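Local coordinates for protein 2-oxo-1,2-dihydroquinoline 8-monooxygenase, oxygenase component (Pseudomonas putida, PDB 1Z02) that probably hydroxylates 2-oxoquinoline at position 8, activating oxygen at a mononuclear iron with electrons delivered through a Rieske [2Fe-2S] cluster, at residues A[239-251]-A[262-276]. Sequence-based numbering, arbitrary orientation.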
loop_
_atom_site.group_PDB
_atom_site.type_symbol
_atom_site.label_atom_id
_atom_site.label_comp_id
_atom_site.label_asym_id
_atom_site.label_seq_id
_atom_site.Cartn_x
_atom_site.Cartn_y
_atom_site.Cartn_z
ATOM N N PRO A 239 -15.680 9.313 -37.639
ATOM C CA PRO A 239 -15.692 10.775 -37.629
ATOM C C PRO A 239 -14.817 11.307 -36.488
ATOM O O PRO A 239 -14.646 10.635 -35.467
ATOM C CB PRO A 239 -17.167 11.103 -37.430
ATOM C CG PRO A 239 -17.612 10.014 -36.520
ATOM C CD PRO A 239 -16.972 8.787 -37.158
ATOM N N LEU A 240 -14.268 12.508 -36.652
ATOM C CA LEU A 240 -13.416 13.094 -35.619
ATOM C C LEU A 240 -14.197 13.249 -34.320
ATOM O O LEU A 240 -13.614 13.306 -33.242
ATOM C CB LEU A 240 -12.894 14.459 -36.072
ATOM C CG LEU A 240 -12.015 14.490 -37.325
ATOM C CD1 LEU A 240 -11.498 15.908 -37.527
ATOM C CD2 LEU A 240 -10.853 13.521 -37.181
ATOM N N GLY A 241 -15.521 13.320 -34.438
ATOM C CA GLY A 241 -16.371 13.464 -33.269
ATOM C C GLY A 241 -17.828 13.712 -33.623
ATOM O O GLY A 241 -18.161 13.947 -34.787
ATOM N N LEU A 242 -18.696 13.636 -32.618
ATOM C CA LEU A 242 -20.128 13.866 -32.781
ATOM C C LEU A 242 -20.520 15.078 -31.949
ATOM O O LEU A 242 -20.179 15.160 -30.767
ATOM C CB LEU A 242 -20.937 12.657 -32.298
ATOM C CG LEU A 242 -21.176 11.480 -33.249
ATOM C CD1 LEU A 242 -21.996 10.413 -32.530
ATOM C CD2 LEU A 242 -21.918 11.963 -34.490
ATOM N N LEU A 243 -21.249 16.008 -32.558
ATOM C CA LEU A 243 -21.668 17.219 -31.859
ATOM C C LEU A 243 -23.164 17.391 -31.734
ATOM O O LEU A 243 -23.918 17.075 -32.651
ATOM C CB LEU A 243 -21.176 18.470 -32.567
ATOM C CG LEU A 243 -19.762 18.698 -33.028
ATOM C CD1 LEU A 243 -19.794 19.938 -33.900
ATOM C CD2 LEU A 243 -18.831 18.866 -31.856
ATOM N N PRO A 244 -23.615 17.919 -30.591
ATOM C CA PRO A 244 -25.046 18.137 -30.393
ATOM C C PRO A 244 -25.413 19.417 -31.152
ATOM O O PRO A 244 -24.754 20.453 -31.001
ATOM C CB PRO A 244 -25.163 18.294 -28.882
ATOM C CG PRO A 244 -23.864 18.933 -28.506
ATOM C CD PRO A 244 -22.863 18.173 -29.347
ATOM N N THR A 245 -26.450 19.340 -31.976
ATOM C CA THR A 245 -26.875 20.488 -32.767
ATOM C C THR A 245 -28.003 21.259 -32.109
ATOM O O THR A 245 -28.245 22.424 -32.424
ATOM C CB THR A 245 -27.332 20.042 -34.166
ATOM O OG1 THR A 245 -28.459 19.163 -34.054
ATOM C CG2 THR A 245 -26.200 19.323 -34.876
ATOM N N SER A 246 -28.699 20.594 -31.197
ATOM C CA SER A 246 -29.803 21.224 -30.498
ATOM C C SER A 246 -29.764 20.930 -29.015
ATOM O O SER A 246 -28.992 20.097 -28.543
ATOM C CB SER A 246 -31.145 20.767 -31.073
ATOM O OG SER A 246 -31.342 19.376 -30.887
ATOM N N ASP A 247 -30.630 21.620 -28.296
ATOM C CA ASP A 247 -30.727 21.505 -26.859
ATOM C C ASP A 247 -31.321 20.184 -26.421
ATOM O O ASP A 247 -30.952 19.648 -25.381
ATOM C CB ASP A 247 -31.592 22.642 -26.336
ATOM C CG ASP A 247 -30.982 23.323 -25.169
ATOM O OD1 ASP A 247 -31.565 24.300 -24.663
ATOM O OD2 ASP A 247 -29.904 22.876 -24.758
ATOM N N ASP A 248 -32.258 19.676 -27.212
ATOM C CA ASP A 248 -32.930 18.422 -26.907
ATOM C C ASP A 248 -32.267 17.227 -27.592
ATOM O O ASP A 248 -32.942 16.279 -27.983
ATOM C CB ASP A 248 -34.393 18.509 -27.339
ATOM C CG ASP A 248 -34.548 18.793 -28.823
ATOM O OD1 ASP A 248 -35.698 18.747 -29.306
ATOM O OD2 ASP A 248 -33.533 19.059 -29.505
ATOM N N CYS A 249 -30.949 17.275 -27.744
ATOM C CA CYS A 249 -30.217 16.180 -28.371
ATOM C C CYS A 249 -30.323 14.927 -27.508
ATOM O O CYS A 249 -30.062 13.818 -27.970
ATOM C CB CYS A 249 -28.748 16.555 -28.537
ATOM S SG CYS A 249 -27.952 16.931 -26.966
ATOM N N ILE A 250 -30.705 15.118 -26.247
ATOM C CA ILE A 250 -30.856 14.012 -25.305
ATOM C C ILE A 250 -32.231 14.084 -24.648
ATOM O O ILE A 250 -32.688 15.157 -24.270
ATOM C CB ILE A 250 -29.770 14.068 -24.193
ATOM C CG1 ILE A 250 -28.374 13.949 -24.814
ATOM C CG2 ILE A 250 -30.009 12.963 -23.167
ATOM C CD1 ILE A 250 -27.247 14.082 -23.817
ATOM N N ALA A 251 -32.894 12.941 -24.522
ATOM C CA ALA A 251 -34.204 12.891 -23.895
ATOM C C ALA A 251 -34.080 12.276 -22.505
ATOM O O ALA A 251 -33.631 11.133 -22.355
ATOM C CB ALA A 251 -35.162 12.069 -24.751
ATOM N N MET A 262 -31.444 8.564 -19.599
ATOM C CA MET A 262 -31.468 9.415 -20.778
ATOM C C MET A 262 -31.186 8.610 -22.037
ATOM O O MET A 262 -30.402 7.657 -22.023
ATOM C CB MET A 262 -30.421 10.525 -20.652
ATOM C CG MET A 262 -29.002 10.001 -20.513
ATOM S SD MET A 262 -27.786 11.274 -20.164
ATOM C CE MET A 262 -26.768 11.213 -21.592
ATOM N N MET A 263 -31.849 9.005 -23.119
ATOM C CA MET A 263 -31.692 8.375 -24.422
ATOM C C MET A 263 -31.060 9.409 -25.342
ATOM O O MET A 263 -31.579 10.513 -25.484
ATOM C CB MET A 263 -33.058 7.961 -24.982
ATOM C CG MET A 263 -33.044 7.537 -26.444
ATOM S SD MET A 263 -32.584 5.824 -26.649
ATOM C CE MET A 263 -31.031 5.881 -26.455
ATOM N N GLN A 264 -29.940 9.056 -25.960
ATOM C CA GLN A 264 -29.267 9.971 -26.869
ATOM C C GLN A 264 -29.752 9.735 -28.298
ATOM O O GLN A 264 -29.670 8.616 -28.818
ATOM C CB GLN A 264 -27.758 9.779 -26.764
ATOM C CG GLN A 264 -27.234 9.958 -25.347
ATOM C CD GLN A 264 -25.735 10.009 -25.284
ATOM O OE1 GLN A 264 -25.050 9.013 -25.520
ATOM N NE2 GLN A 264 -25.207 11.182 -24.979
ATOM N N TRP A 265 -30.268 10.796 -28.919
ATOM C CA TRP A 265 -30.792 10.711 -30.280
ATOM C C TRP A 265 -29.676 10.623 -31.317
ATOM O O TRP A 265 -29.448 11.562 -32.082
ATOM C CB TRP A 265 -31.695 11.915 -30.591
ATOM C CG TRP A 265 -32.866 12.076 -29.673
ATOM C CD1 TRP A 265 -33.064 13.081 -28.777
ATOM C CD2 TRP A 265 -34.013 11.227 -29.581
ATOM N NE1 TRP A 265 -34.265 12.917 -28.133
ATOM C CE2 TRP A 265 -34.871 11.784 -28.610
ATOM C CE3 TRP A 265 -34.407 10.048 -30.229
ATOM C CZ2 TRP A 265 -36.102 11.203 -28.265
ATOM C CZ3 TRP A 265 -35.635 9.469 -29.886
ATOM C CH2 TRP A 265 -36.465 10.050 -28.914
ATOM N N LEU A 266 -28.975 9.493 -31.332
ATOM C CA LEU A 266 -27.895 9.300 -32.283
ATOM C C LEU A 266 -28.450 8.995 -33.663
ATOM O O LEU A 266 -29.526 8.407 -33.804
ATOM C CB LEU A 266 -26.966 8.168 -31.829
ATOM C CG LEU A 266 -26.241 8.374 -30.499
ATOM C CD1 LEU A 266 -25.174 7.310 -30.364
ATOM C CD2 LEU A 266 -25.607 9.759 -30.454
ATOM N N PHE A 267 -27.700 9.409 -34.677
ATOM C CA PHE A 267 -28.076 9.216 -36.072
ATOM C C PHE A 267 -29.372 9.925 -36.449
ATOM O O PHE A 267 -30.239 9.383 -37.140
ATOM C CB PHE A 267 -28.126 7.721 -36.415
ATOM C CG PHE A 267 -26.782 7.054 -36.333
ATOM C CD1 PHE A 267 -26.326 6.516 -35.131
ATOM C CD2 PHE A 267 -25.936 7.034 -37.439
ATOM C CE1 PHE A 267 -25.049 5.976 -35.029
ATOM C CE2 PHE A 267 -24.656 6.496 -37.350
ATOM C CZ PHE A 267 -24.212 5.966 -36.141
ATOM N N THR A 268 -29.484 11.154 -35.960
ATOM C CA THR A 268 -30.606 12.026 -36.256
ATOM C C THR A 268 -29.920 13.362 -36.468
ATOM O O THR A 268 -28.708 13.475 -36.272
ATOM C CB THR A 268 -31.622 12.149 -35.087
ATOM O OG1 THR A 268 -31.003 12.769 -33.953
ATOM C CG2 THR A 268 -32.151 10.787 -34.701
ATOM N N ASP A 269 -30.670 14.380 -36.854
ATOM C CA ASP A 269 -30.055 15.674 -37.084
ATOM C C ASP A 269 -29.606 16.380 -35.798
ATOM O O ASP A 269 -28.954 17.420 -35.857
ATOM C CB ASP A 269 -31.012 16.551 -37.884
ATOM C CG ASP A 269 -32.243 16.877 -37.132
ATOM O OD1 ASP A 269 -32.164 17.648 -36.200
ATOM O OD2 ASP A 269 -33.314 16.375 -37.441
ATOM N N LYS A 270 -29.927 15.797 -34.644
ATOM C CA LYS A 270 -29.559 16.382 -33.353
ATOM C C LYS A 270 -28.088 16.164 -33.021
ATOM O O LYS A 270 -27.533 16.843 -32.162
ATOM C CB LYS A 270 -30.426 15.790 -32.240
ATOM C CG LYS A 270 -31.912 15.847 -32.524
ATOM C CD LYS A 270 -32.620 16.728 -31.537
ATOM C CE LYS A 270 -34.089 16.827 -31.873
ATOM N NZ LYS A 270 -34.525 18.240 -31.845
ATOM N N TRP A 271 -27.477 15.198 -33.697
ATOM C CA TRP A 271 -26.065 14.899 -33.511
ATOM C C TRP A 271 -25.375 14.877 -34.874
ATOM O O TRP A 271 -25.690 14.049 -35.728
ATOM C CB TRP A 271 -25.878 13.548 -32.823
ATOM C CG TRP A 271 -26.216 13.552 -31.366
ATOM C CD1 TRP A 271 -27.421 13.246 -30.802
ATOM C CD2 TRP A 271 -25.340 13.898 -30.281
ATOM N NE1 TRP A 271 -27.353 13.383 -29.435
ATOM C CE2 TRP A 271 -26.091 13.787 -29.089
ATOM C CE3 TRP A 271 -23.999 14.303 -30.204
ATOM C CZ2 TRP A 271 -25.540 14.053 -27.827
ATOM C CZ3 TRP A 271 -23.451 14.569 -28.949
ATOM C CH2 TRP A 271 -24.225 14.448 -27.779
ATOM N N ALA A 272 -24.430 15.788 -35.073
ATOM C CA ALA A 272 -23.722 15.863 -36.346
ATOM C C ALA A 272 -22.252 15.477 -36.229
ATOM O O ALA A 272 -21.556 15.905 -35.313
ATOM C CB ALA A 272 -23.845 17.273 -36.928
ATOM N N PRO A 273 -21.757 14.661 -37.175
ATOM C CA PRO A 273 -20.356 14.236 -37.154
ATOM C C PRO A 273 -19.420 15.367 -37.557
ATOM O O PRO A 273 -19.804 16.263 -38.309
ATOM C CB PRO A 273 -20.334 13.082 -38.150
ATOM C CG PRO A 273 -21.360 13.492 -39.150
ATOM C CD PRO A 273 -22.486 14.001 -38.273
ATOM N N VAL A 274 -18.202 15.330 -37.027
ATOM C CA VAL A 274 -17.188 16.325 -37.336
ATOM C C VAL A 274 -16.243 15.629 -38.297
ATOM O O VAL A 274 -15.668 14.594 -37.956
ATOM C CB VAL A 274 -16.410 16.732 -36.083
ATOM C CG1 VAL A 274 -15.334 17.744 -36.445
ATOM C CG2 VAL A 274 -17.360 17.293 -35.042
ATOM N N LEU A 275 -16.086 16.180 -39.497
ATOM C CA LEU A 275 -15.218 15.563 -40.492
ATOM C C LEU A 275 -13.867 16.228 -40.675
ATOM O O LEU A 275 -13.037 15.733 -41.426
ATOM C CB LEU A 275 -15.921 15.492 -41.852
ATOM C CG LEU A 275 -17.085 14.508 -41.991
ATOM C CD1 LEU A 275 -18.292 15.001 -41.212
ATOM C CD2 LEU A 275 -17.435 14.367 -43.459
ATOM N N GLU A 276 -13.627 17.344 -40.005
ATOM C CA GLU A 276 -12.335 17.985 -40.176
ATOM C C GLU A 276 -11.918 18.920 -39.055
ATOM O O GLU A 276 -12.718 19.298 -38.205
ATOM C CB GLU A 276 -12.292 18.729 -41.521
ATOM C CG GLU A 276 -13.337 19.829 -41.673
ATOM C CD GLU A 276 -13.332 20.464 -43.057
ATOM O OE1 GLU A 276 -13.914 21.548 -43.221
ATOM O OE2 GLU A 276 -12.754 19.884 -43.991
HETATM O O HOH W 1 -35.526 15.169 -26.790
#
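W271 and P244 show how a proline and an indole can pair across two antiparallel strands: CB of P244 sits 4.1 Å from the centroid of the W271 six-membered ring, only 13° off its normal, a CH-pi contact. CD2 of L266 lies over the opposite face, toward its rim, while CG1 of I250 meets the ring edge at CZ2. The indole N-H is used too, NE1 of W271 giving a hydrogen bond of 3.1 Å to O of C249 from above that carbonyl's plane. A second donor, the backbone N of W265, reaches the same oxygen nearly end-on, and SG of C249 lies obliquely by the indole. With alanine in place of W271, the proline would probably lose its aromatic platform and the C249 carbonyl one of its two donors. The indole stands where two antiparallel ladders meet, their registers shifted by one residue: L242-P244 pairs with W271-P273, while I250 and A251 pair with Q264 and M263 in a hairpin at the margin of the large antiparallel sheet of the catalytic, Bet v 1-like domain. Beyond the indole, K270 crosses D248 at about a right angle in a salt bridge, NZ lying 2.7 Å from OD2 of D248 on its syn side. OG of S246 donates to that same OD2, which should steady the carboxylate for the lysine. With chi1 at 62°, OG1 of T245 lies between its backbone N and carbonyl carbon, and from there donates a hydrogen bond of 2.6 Å to a lone pair of O of D269. Farther along the same two strands, on the face opposite P244 and W271, CG of L243 presses diagonally on CG2 of V274 (3.4 Å), and both side chains pack on A124 of a second subunit. N219, from a loop, and S393 of helix 392-404 also touch the indole.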